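Local coordinates for protein Pcza361.24 (Amycolatopsis orientalis, PDB 3G2M) that acts as a glycopeptide N-methyltransferase, probably transferring the methyl group of S-adenosyl-L-methionine to a nitrogen of a glycopeptide antibiotic, at residues 28-32 with 33-37; 127-130 with 131-135; 162-166 with 167-171; 254-257 with 258-262. All blocks are in the same frame, centred on the assembly; numbering follows the deposited sequence.

Contact 1. Residues 28-32 with 33-37; sequences PVRTP and HADVL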
loop_
_atom_site.group_PDB
_atom_site.type_symbol
_atom_site.label_atom_id
_atom_site.label_comp_id
_atom_site.label_asym_id
_atom_site.label_seq_id
_atom_site.Cartn_x
_atom_site.Cartn_y
_atom_site.Cartn_z
ATOM N N PRO A 28 -6.959 -20.311 0.036
ATOM C CA PRO A 28 -6.946 -18.914 -0.402
ATOM C C PRO A 28 -7.605 -17.965 0.611
ATOM O O PRO A 28 -7.781 -18.332 1.777
ATOM C CB PRO A 28 -7.750 -18.958 -1.705
ATOM C CG PRO A 28 -8.689 -20.089 -1.522
ATOM C CD PRO A 28 -7.950 -21.114 -0.703
ATOM N N VAL A 29 -7.958 -16.759 0.159
ATOM C CA VAL A 29 -8.556 -15.729 1.017
ATOM C C VAL A 29 -9.982 -16.096 1.433
ATOM O O VAL A 29 -10.834 -16.405 0.602
ATOM C CB VAL A 29 -8.509 -14.316 0.364
ATOM C CG1 VAL A 29 -9.189 -13.279 1.251
ATOM C CG2 VAL A 29 -7.070 -13.903 0.086
ATOM N N ARG A 30 -10.219 -16.024 2.738
ATOM C CA ARG A 30 -11.425 -16.534 3.373
ATOM C C ARG A 30 -12.370 -15.389 3.757
ATOM O O ARG A 30 -12.560 -15.097 4.942
ATOM C CB ARG A 30 -10.990 -17.318 4.611
ATOM C CG ARG A 30 -11.962 -18.329 5.144
ATOM C CD ARG A 30 -11.384 -18.951 6.398
ATOM N NE ARG A 30 -12.351 -18.984 7.495
ATOM C CZ ARG A 30 -12.048 -19.305 8.751
ATOM N NH1 ARG A 30 -10.798 -19.625 9.081
ATOM N NH2 ARG A 30 -12.995 -19.304 9.682
ATOM N N THR A 31 -12.970 -14.753 2.751
ATOM C CA THR A 31 -13.769 -13.535 2.950
ATOM C C THR A 31 -15.023 -13.773 3.804
ATOM O O THR A 31 -15.600 -14.862 3.763
ATOM C CB THR A 31 -14.159 -12.857 1.598
ATOM O OG1 THR A 31 -15.216 -13.587 0.963
ATOM C CG2 THR A 31 -12.961 -12.774 0.658
ATOM N N PRO A 32 -15.440 -12.753 4.588
ATOM C CA PRO A 32 -16.635 -12.848 5.425
ATOM C C PRO A 32 -17.856 -13.410 4.692
ATOM O O PRO A 32 -18.550 -14.269 5.236
ATOM C CB PRO A 32 -16.880 -11.392 5.842
ATOM C CG PRO A 32 -15.529 -10.790 5.868
ATOM C CD PRO A 32 -14.773 -11.445 4.741
ATOM N N HIS A 33 -18.109 -12.938 3.472
ATOM C CA HIS A 33 -19.243 -13.424 2.688
ATOM C C HIS A 33 -19.050 -14.870 2.207
ATOM O O HIS A 33 -20.009 -15.645 2.183
ATOM C CB HIS A 33 -19.550 -12.499 1.506
ATOM C CG HIS A 33 -20.833 -12.833 0.808
ATOM N ND1 HIS A 33 -20.911 -13.773 -0.198
ATOM C CD2 HIS A 33 -22.092 -12.369 0.988
ATOM C CE1 HIS A 33 -22.163 -13.869 -0.611
ATOM N NE2 HIS A 33 -22.900 -13.026 0.091
ATOM N N ALA A 34 -17.819 -15.219 1.829
ATOM C CA ALA A 34 -17.488 -16.590 1.424
ATOM C C ALA A 34 -17.718 -17.587 2.558
ATOM O O ALA A 34 -18.291 -18.651 2.335
ATOM C CB ALA A 34 -16.050 -16.679 0.914
ATOM N N ASP A 35 -17.279 -17.229 3.765
ATOM C CA ASP A 35 -17.473 -18.063 4.953
ATOM C C ASP A 35 -18.939 -18.400 5.196
ATOM O O ASP A 35 -19.283 -19.562 5.430
ATOM C CB ASP A 35 -16.892 -17.385 6.194
ATOM C CG ASP A 35 -15.379 -17.389 6.209
ATOM O OD1 ASP A 35 -14.765 -17.901 5.244
ATOM O OD2 ASP A 35 -14.803 -16.876 7.193
ATOM N N VAL A 36 -19.792 -17.379 5.133
ATOM C CA VAL A 36 -21.240 -17.543 5.298
ATOM C C VAL A 36 -21.845 -18.420 4.189
ATOM O O VAL A 36 -22.677 -19.289 4.466
ATOM C CB VAL A 36 -21.959 -16.166 5.396
ATOM C CG1 VAL A 36 -23.463 -16.338 5.516
ATOM C CG2 VAL A 36 -21.435 -15.376 6.590
ATOM N N LEU A 37 -21.404 -18.197 2.949
ATOM C CA LEU A 37 -21.813 -19.007 1.794
ATOM C C LEU A 37 -21.475 -20.483 1.950
ATOM O O LEU A 37 -22.354 -21.337 1.852
ATOM C CB LEU A 37 -21.154 -18.498 0.510
ATOM C CG LEU A 37 -21.904 -17.589 -0.459
ATOM C CD1 LEU A 37 -20.945 -17.209 -1.571
ATOM C CD2 LEU A 37 -23.149 -18.266 -1.030
#
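The guanidinium of Arg30 and the carboxylate of Asp35 meet across the N-cap of helix 32-40, where Thr31 is the capping residue; their planes are turned 41° apart, with Asp35 CG at the guanidinium edge. NE of Arg30 forms a salt bridge to OD2 of Asp35 at 3.2 Å, approaching that oxygen from above the carboxylate plane rather than within it. The bond is bent, with an N-H...O angle of 142°, and the exact fit of the exposed Arg30 side chain against Asp35 is doubtful, since other atoms of the pair are modelled too close together. The third flat group, the imidazole of His33, turns outward from the helix and meets the ring of His218 of the second subunit. Pro32 takes the first helical position, where it has no N-H to offer. OG1 of Thr31 stands between its backbone N and carbonyl carbon (chi1 76°), which points it at the amide of Ala34, 3.2 Å from N to OG1. The same hydroxyl is hydrogen-bonded to Thr231 OG1 on strand 219-234, so the helix start is tied to the neighbouring three-stranded sheet. Ala34 packs its methyl on that sheet too, against Thr231, Val244 and Thr246. The carbonyl of Thr31 begins the regular helical bonding: Asp35 N donates to Thr31 O at 2.9 Å. One residue on, the bond from Val36 N to Pro32 O is weak at 3.4 Å, and the methyl CG2 of Val36 lies equally far from that same oxygen.

Contact 2. Residues 127-130 with 131-135; sequences APAD and VRDRC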
loop_
_atom_site.group_PDB
_atom_site.type_symbol
_atom_site.label_atom_id
_atom_site.label_comp_id
_atom_site.label_asym_id
_atom_site.label_seq_id
_atom_site.Cartn_x
_atom_site.Cartn_y
_atom_site.Cartn_z
ATOM N N ALA A 127 -2.790 -13.007 -36.844
ATOM C CA ALA A 127 -3.103 -11.656 -37.300
ATOM C C ALA A 127 -2.536 -11.432 -38.705
ATOM O O ALA A 127 -1.572 -12.101 -39.090
ATOM C CB ALA A 127 -2.540 -10.631 -36.325
ATOM N N PRO A 128 -3.130 -10.498 -39.479
ATOM C CA PRO A 128 -2.605 -10.220 -40.822
ATOM C C PRO A 128 -1.202 -9.612 -40.775
ATOM O O PRO A 128 -0.849 -8.945 -39.796
ATOM C CB PRO A 128 -3.609 -9.211 -41.400
ATOM C CG PRO A 128 -4.817 -9.295 -40.523
ATOM C CD PRO A 128 -4.307 -9.664 -39.171
ATOM N N ALA A 129 -0.425 -9.845 -41.833
ATOM C CA ALA A 129 0.986 -9.440 -41.911
ATOM C C ALA A 129 1.260 -7.989 -41.510
ATOM O O ALA A 129 2.256 -7.711 -40.846
ATOM C CB ALA A 129 1.551 -9.728 -43.298
ATOM N N ASP A 130 0.372 -7.076 -41.906
ATOM C CA ASP A 130 0.520 -5.650 -41.590
ATOM C C ASP A 130 0.469 -5.362 -40.085
ATOM O O ASP A 130 1.214 -4.517 -39.585
ATOM C CB ASP A 130 -0.527 -4.805 -42.333
ATOM C CG ASP A 130 -1.950 -5.329 -42.155
ATOM O OD1 ASP A 130 -2.219 -6.483 -42.554
ATOM O OD2 ASP A 130 -2.804 -4.575 -41.636
ATOM N N VAL A 131 -0.413 -6.068 -39.381
ATOM C CA VAL A 131 -0.545 -5.951 -37.932
ATOM C C VAL A 131 0.692 -6.540 -37.252
ATOM O O VAL A 131 1.348 -5.868 -36.453
ATOM C CB VAL A 131 -1.837 -6.648 -37.426
ATOM C CG1 VAL A 131 -1.890 -6.677 -35.904
ATOM C CG2 VAL A 131 -3.074 -5.957 -37.987
ATOM N N ARG A 132 1.011 -7.787 -37.600
ATOM C CA ARG A 132 2.153 -8.515 -37.042
ATOM C C ARG A 132 3.485 -7.774 -37.214
ATOM O O ARG A 132 4.291 -7.721 -36.279
ATOM C CB ARG A 132 2.223 -9.926 -37.642
ATOM C CG ARG A 132 3.477 -10.722 -37.286
ATOM C CD ARG A 132 3.371 -12.194 -37.689
ATOM N NE ARG A 132 3.083 -12.374 -39.112
ATOM C CZ ARG A 132 1.894 -12.713 -39.607
ATOM N NH1 ARG A 132 0.863 -12.918 -38.794
ATOM N NH2 ARG A 132 1.735 -12.850 -40.919
ATOM N N ASP A 133 3.696 -7.187 -38.393
ATOM C CA ASP A 133 4.937 -6.462 -38.705
ATOM C C ASP A 133 5.145 -5.180 -37.881
ATOM O O ASP A 133 6.271 -4.683 -37.777
ATOM C CB ASP A 133 5.015 -6.135 -40.204
ATOM C CG ASP A 133 5.129 -7.381 -41.081
ATOM O OD1 ASP A 133 5.507 -8.462 -40.576
ATOM O OD2 ASP A 133 4.829 -7.275 -42.290
ATOM N N ARG A 134 4.067 -4.657 -37.302
ATOM C CA ARG A 134 4.128 -3.427 -36.498
ATOM C C ARG A 134 4.267 -3.676 -34.987
ATOM O O ARG A 134 4.468 -2.734 -34.210
ATOM C CB ARG A 134 2.920 -2.532 -36.797
ATOM C CG ARG A 134 3.021 -1.806 -38.140
ATOM C CD ARG A 134 1.893 -0.813 -38.338
ATOM N NE ARG A 134 0.643 -1.466 -38.723
ATOM C CZ ARG A 134 -0.389 -1.676 -37.909
ATOM N NH1 ARG A 134 -0.340 -1.290 -36.638
ATOM N NH2 ARG A 134 -1.478 -2.274 -38.370
ATOM N N CYS A 135 4.175 -4.943 -34.584
ATOM C CA CYS A 135 4.291 -5.330 -33.182
ATOM C C CYS A 135 5.629 -6.003 -32.904
ATOM O O CYS A 135 6.006 -6.951 -33.594
ATOM C CB CYS A 135 3.143 -6.263 -32.788
ATOM S SG CYS A 135 3.133 -6.752 -31.039
#
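Arg132 and Val131 fold back on Ala127 and Pro128 around the short helix 129-132, which Pro128 precedes at the N-cap position and which leads towards strand 135-139 of the methyltransferase domain. Backbone bonds define the turn: Arg132 N donates to Pro128 O at 3.1 Å, and Asp133 N to Ala129 O at 2.9 Å. A type I beta turn spans Arg132 to Cys135, where strand 135-139 begins. Among apolar contacts, Val131 CG1 rests on Ala127 CB at 4.0 Å, while its CG2 lies alongside Pro128 CD; Leu101 of helix 97-101 also touches Val131. The two arginines account for the polar contacts. With its chain bent at chi3 (56°), Arg132 lays one guanidinium face over Ala129 CA, and NH1 makes a weak, strongly angled bond to Ala127 O. NH1 also bonds Leu124 O in helix 114-125, so this one group joins two successive helices. Arg134 NE comes within 3.2 Å of Asp130 O, at an angle too poor for a hydrogen bond, while its NH1 is held by the carbonyl oxygens of Leu101 and Trp105. The Asp130 carboxylate stays beyond salt-bridge range of this arginine, with 4.2 Å between Asp130 OD2 and Arg134 NH2.

Contact 3. Residues 162-166 with 167-171; sequences NELDE and ADRRG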
loop_
_atom_site.group_PDB
_atom_site.type_symbol
_atom_site.label_atom_id
_atom_site.label_comp_id
_atom_site.label_asym_id
_atom_site.label_seq_id
_atom_site.Cartn_x
_atom_site.Cartn_y
_atom_site.Cartn_z
ATOM N N ASN A 162 -0.595 -1.530 -10.458
ATOM C CA ASN A 162 -1.091 -1.951 -9.144
ATOM C C ASN A 162 -0.506 -3.278 -8.647
ATOM O O ASN A 162 -0.622 -3.602 -7.469
ATOM C CB ASN A 162 -2.630 -1.980 -9.114
ATOM C CG ASN A 162 -3.234 -0.612 -8.799
ATOM O OD1 ASN A 162 -3.150 -0.134 -7.666
ATOM N ND2 ASN A 162 -3.860 0.012 -9.795
ATOM N N GLU A 163 0.138 -4.033 -9.532
ATOM C CA GLU A 163 0.826 -5.266 -9.126
ATOM C C GLU A 163 2.178 -4.984 -8.450
ATOM O O GLU A 163 2.785 -5.878 -7.858
ATOM C CB GLU A 163 0.987 -6.213 -10.332
ATOM C CG GLU A 163 -0.330 -6.924 -10.681
ATOM C CD GLU A 163 -0.252 -7.885 -11.858
ATOM O OE1 GLU A 163 0.812 -8.013 -12.521
ATOM O OE2 GLU A 163 -1.290 -8.534 -12.119
ATOM N N LEU A 164 2.632 -3.732 -8.521
ATOM C CA LEU A 164 3.955 -3.348 -8.012
ATOM C C LEU A 164 3.878 -2.675 -6.641
ATOM O O LEU A 164 3.040 -1.793 -6.422
ATOM C CB LEU A 164 4.639 -2.396 -9.006
ATOM C CG LEU A 164 4.908 -2.858 -10.445
ATOM C CD1 LEU A 164 5.634 -1.752 -11.227
ATOM C CD2 LEU A 164 5.717 -4.169 -10.466
ATOM N N ASP A 165 4.762 -3.080 -5.731
ATOM C CA ASP A 165 4.880 -2.424 -4.432
ATOM C C ASP A 165 5.567 -1.057 -4.575
ATOM O O ASP A 165 5.935 -0.655 -5.683
ATOM C CB ASP A 165 5.570 -3.333 -3.385
ATOM C CG ASP A 165 7.037 -3.613 -3.690
ATOM O OD1 ASP A 165 7.663 -2.906 -4.510
ATOM O OD2 ASP A 165 7.572 -4.568 -3.089
ATOM N N GLU A 166 5.733 -0.349 -3.464
ATOM C CA GLU A 166 6.238 1.015 -3.523
ATOM C C GLU A 166 7.617 1.097 -4.177
ATOM O O GLU A 166 7.827 1.945 -5.037
ATOM C CB GLU A 166 6.254 1.687 -2.141
ATOM C CG GLU A 166 6.420 3.224 -2.229
ATOM C CD GLU A 166 6.717 3.874 -0.885
ATOM O OE1 GLU A 166 6.921 3.130 0.100
ATOM O OE2 GLU A 166 6.758 5.129 -0.814
ATOM N N ALA A 167 8.532 0.215 -3.768
ATOM C CA ALA A 167 9.916 0.214 -4.263
ATOM C C ALA A 167 9.982 -0.126 -5.754
ATOM O O ALA A 167 10.747 0.487 -6.512
ATOM C CB ALA A 167 10.782 -0.759 -3.439
ATOM N N ASP A 168 9.159 -1.080 -6.177
ATOM C CA ASP A 168 9.102 -1.472 -7.586
ATOM C C ASP A 168 8.467 -0.404 -8.484
ATOM O O ASP A 168 8.864 -0.242 -9.645
ATOM C CB ASP A 168 8.400 -2.822 -7.747
ATOM C CG ASP A 168 9.292 -3.997 -7.341
ATOM O OD1 ASP A 168 10.526 -3.821 -7.223
ATOM O OD2 ASP A 168 8.758 -5.107 -7.156
ATOM N N ARG A 169 7.477 0.316 -7.959
ATOM C CA ARG A 169 6.941 1.480 -8.680
ATOM C C ARG A 169 8.032 2.540 -8.904
ATOM O O ARG A 169 8.091 3.151 -9.968
ATOM C CB ARG A 169 5.723 2.074 -7.959
ATOM C CG ARG A 169 4.527 1.099 -7.931
ATOM C CD ARG A 169 3.193 1.767 -7.542
ATOM N NE ARG A 169 3.208 2.426 -6.229
ATOM C CZ ARG A 169 2.957 1.822 -5.068
ATOM N NH1 ARG A 169 2.715 0.512 -5.021
ATOM N NH2 ARG A 169 2.978 2.528 -3.940
ATOM N N ARG A 170 8.872 2.763 -7.895
ATOM C CA ARG A 170 10.044 3.641 -8.043
ATOM C C ARG A 170 10.936 3.200 -9.213
ATOM O O ARG A 170 11.392 4.025 -9.994
ATOM C CB ARG A 170 10.869 3.683 -6.751
ATOM C CG ARG A 170 10.364 4.670 -5.698
ATOM C CD ARG A 170 11.357 4.815 -4.535
ATOM N NE ARG A 170 10.803 4.351 -3.264
ATOM C CZ ARG A 170 11.300 3.367 -2.518
ATOM N NH1 ARG A 170 12.403 2.713 -2.877
ATOM N NH2 ARG A 170 10.692 3.048 -1.386
ATOM N N GLY A 171 11.188 1.897 -9.316
ATOM C CA GLY A 171 11.960 1.333 -10.432
ATOM C C GLY A 171 11.270 1.534 -11.768
ATOM O O GLY A 171 11.928 1.815 -12.772
HETATM O O HOH W 1 6.276 -5.461 -6.432
#
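Asp165 O takes the amide of Arg169, 2.9 Å from O to N, where the extended chain arriving from Leu164 turns into helix 166-179, the change falling between a psi of 180° at Asp165 and helical values from Glu166 onward. The carbonyl of Glu166 likewise takes the amide of Arg170. Asp165 is the N-cap. A chi1 of 67° swings its carboxylate back to the helix start, where Asp168 N meets OD1 at 2.9 Å, nearly along the C-O bond. In a capping box the return bond would run directly from the cap amide to the side chain of Asp168; here a water carries it, accepting from Asp165 N and donating to Asp168 OD2 at 2.6 Å. The two carboxylates nonetheless come close, 3.6 Å between Asp165 OD1 and Asp168 OD2, like charges that would repel, probably eased by the helix N-terminus. The Arg169 chain, bent at chi3, folds back towards Leu164: one guanidinium face lies over Glu166 CA, and NH1 donates at 2.7 Å to Leu164 O, which lies in the guanidinium plane, while the donor is tilted from the carbonyl plane. NH2 of the same group forms a salt bridge with Glu260. The Leu164 side chain crosses that of Asp168 at about a right angle, CB to CB 4.0 Å, and touches Met142, a residue of the S-adenosyl-L-methionine site. Towards the second subunit, Glu166 N makes a weak hydrogen bond to Glu166 OE1 of that chain.

Contact 4. Residues 254-257 with 258-262; sequences PDQV and VRELV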
loop_
_atom_site.group_PDB
_atom_site.type_symbol
_atom_site.label_atom_id
_atom_site.label_comp_id
_atom_site.label_asym_id
_atom_site.label_seq_id
_atom_site.Cartn_x
_atom_site.Cartn_y
_atom_site.Cartn_z
ATOM N N PRO A 254 -5.621 7.035 -7.554
ATOM C CA PRO A 254 -4.932 7.774 -8.626
ATOM C C PRO A 254 -4.083 8.947 -8.125
ATOM O O PRO A 254 -2.979 9.161 -8.628
ATOM C CB PRO A 254 -6.092 8.274 -9.507
ATOM C CG PRO A 254 -7.149 7.214 -9.318
ATOM C CD PRO A 254 -7.049 6.825 -7.866
ATOM N N ASP A 255 -4.576 9.683 -7.128
ATOM C CA ASP A 255 -3.837 10.831 -6.581
ATOM C C ASP A 255 -2.534 10.414 -5.886
ATOM O O ASP A 255 -1.567 11.183 -5.874
ATOM C CB ASP A 255 -4.711 11.666 -5.628
ATOM C CG ASP A 255 -5.782 12.486 -6.362
ATOM O OD1 ASP A 255 -5.632 12.753 -7.574
ATOM O OD2 ASP A 255 -6.787 12.859 -5.722
ATOM N N GLN A 256 -2.507 9.207 -5.319
ATOM C CA GLN A 256 -1.283 8.650 -4.719
ATOM C C GLN A 256 -0.200 8.378 -5.781
ATOM O O GLN A 256 0.964 8.733 -5.593
ATOM C CB GLN A 256 -1.584 7.371 -3.912
ATOM C CG GLN A 256 -0.333 6.579 -3.445
ATOM C CD GLN A 256 0.502 7.328 -2.406
ATOM O OE1 GLN A 256 -0.016 8.142 -1.649
ATOM N NE2 GLN A 256 1.795 7.038 -2.363
ATOM N N VAL A 257 -0.589 7.749 -6.888
ATOM C CA VAL A 257 0.339 7.518 -8.008
ATOM C C VAL A 257 0.827 8.850 -8.587
ATOM O O VAL A 257 2.007 8.993 -8.910
ATOM C CB VAL A 257 -0.289 6.635 -9.121
ATOM C CG1 VAL A 257 0.655 6.506 -10.341
ATOM C CG2 VAL A 257 -0.650 5.258 -8.578
ATOM N N VAL A 258 -0.076 9.822 -8.710
ATOM C CA VAL A 258 0.323 11.178 -9.118
ATOM C C VAL A 258 1.409 11.755 -8.184
ATOM O O VAL A 258 2.436 12.240 -8.667
ATOM C CB VAL A 258 -0.889 12.145 -9.244
ATOM C CG1 VAL A 258 -0.424 13.592 -9.345
ATOM C CG2 VAL A 258 -1.736 11.780 -10.463
ATOM N N ARG A 259 1.192 11.683 -6.867
ATOM C CA ARG A 259 2.191 12.166 -5.883
ATOM C C ARG A 259 3.547 11.471 -6.064
ATOM O O ARG A 259 4.606 12.107 -5.974
ATOM C CB ARG A 259 1.692 12.000 -4.438
ATOM C CG ARG A 259 0.497 12.893 -4.075
ATOM C CD ARG A 259 0.142 12.831 -2.586
ATOM N NE ARG A 259 -0.479 11.568 -2.172
ATOM C CZ ARG A 259 -1.793 11.332 -2.165
ATOM N NH1 ARG A 259 -2.658 12.264 -2.554
ATOM N NH2 ARG A 259 -2.246 10.152 -1.755
ATOM N N GLU A 260 3.505 10.165 -6.326
ATOM C CA GLU A 260 4.717 9.381 -6.547
ATOM C C GLU A 260 5.433 9.769 -7.843
ATOM O O GLU A 260 6.665 9.864 -7.875
ATOM C CB GLU A 260 4.390 7.881 -6.555
ATOM C CG GLU A 260 3.962 7.321 -5.203
ATOM C CD GLU A 260 3.610 5.843 -5.260
ATOM O OE1 GLU A 260 3.978 5.178 -6.254
ATOM O OE2 GLU A 260 2.969 5.349 -4.306
ATOM N N LEU A 261 4.660 9.978 -8.909
ATOM C CA LEU A 261 5.216 10.432 -10.181
ATOM C C LEU A 261 5.967 11.757 -10.019
ATOM O O LEU A 261 7.096 11.897 -10.492
ATOM C CB LEU A 261 4.117 10.553 -11.237
ATOM C CG LEU A 261 3.608 9.226 -11.807
ATOM C CD1 LEU A 261 2.277 9.444 -12.517
ATOM C CD2 LEU A 261 4.647 8.631 -12.755
ATOM N N VAL A 262 5.340 12.715 -9.342
ATOM C CA VAL A 262 5.979 14.002 -9.048
ATOM C C VAL A 262 7.269 13.811 -8.241
ATOM O O VAL A 262 8.327 14.332 -8.613
ATOM C CB VAL A 262 5.004 14.988 -8.343
ATOM C CG1 VAL A 262 5.713 16.289 -7.965
ATOM C CG2 VAL A 262 3.810 15.291 -9.245
HETATM O O HOH W 2 1.935 10.262 -1.147
#
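Helix 254-263 lies across one face of the seven-stranded sheet, and away from that sheet Gln256 links Arg259 and Glu260 through the two ends of its amide. CG of Gln256 is anti to the backbone N (chi1 170°) and the chain bends at chi2, which sets OE1 toward Arg259 and NE2 toward Glu260. OE1 receives NH2 of Arg259 at 3.0 Å, in the guanidinium plane, with only a weak second bond from NE. A water completes this link, donating to Gln256 OE1 and accepting from Arg259 NE, each at 2.9 Å. At the other end NE2 donates almost straight to Glu260 OE2, 2.8 Å away, using the anti lone pair of that oxygen. These bonds fix which way round the amide sits. Glu260 OE1 is hydrogen-bonded to Tyr173 OH, and Arg259 NH2 also reaches Pro223 O. One face of the Arg259 guanidinium covers Gln256 CA and Asp255 O. On the sheet side, Val257 and Leu261 run side by side, 4.0 Å between CG1 and CD1, and both rest on strand 184-191, while Val258 reaches strand 267-274. Gln256 and Arg259 instead face strand 219-234 and the second subunit, in a helix flanking the sheet of a Rossmann-like, class I methyltransferase fold.

Overall arrangement
Along the chain the four contacts follow in series, each at or near the beginning of a helix. Contact 1 packs on the small three-stranded sheet, with its centre 45 Å from that of contact 2, on the opposite side of the chain's centre. Contact 2 is a surface turn leading into the outermost strand 135-139 of the seven-stranded sheet. Contacts 3 and 4 are neighbours, with centres 12 Å apart, and the salt bridge between Arg169 and Glu260 links helices 166-179 and 254-263; contact 3 lies next to the cofactor-binding residue Met142, contact 4 farther off. Contacts 1, 3 and 4 all touch the second subunit, placing them at the dimer interface, whereas contact 2 touches no other chain.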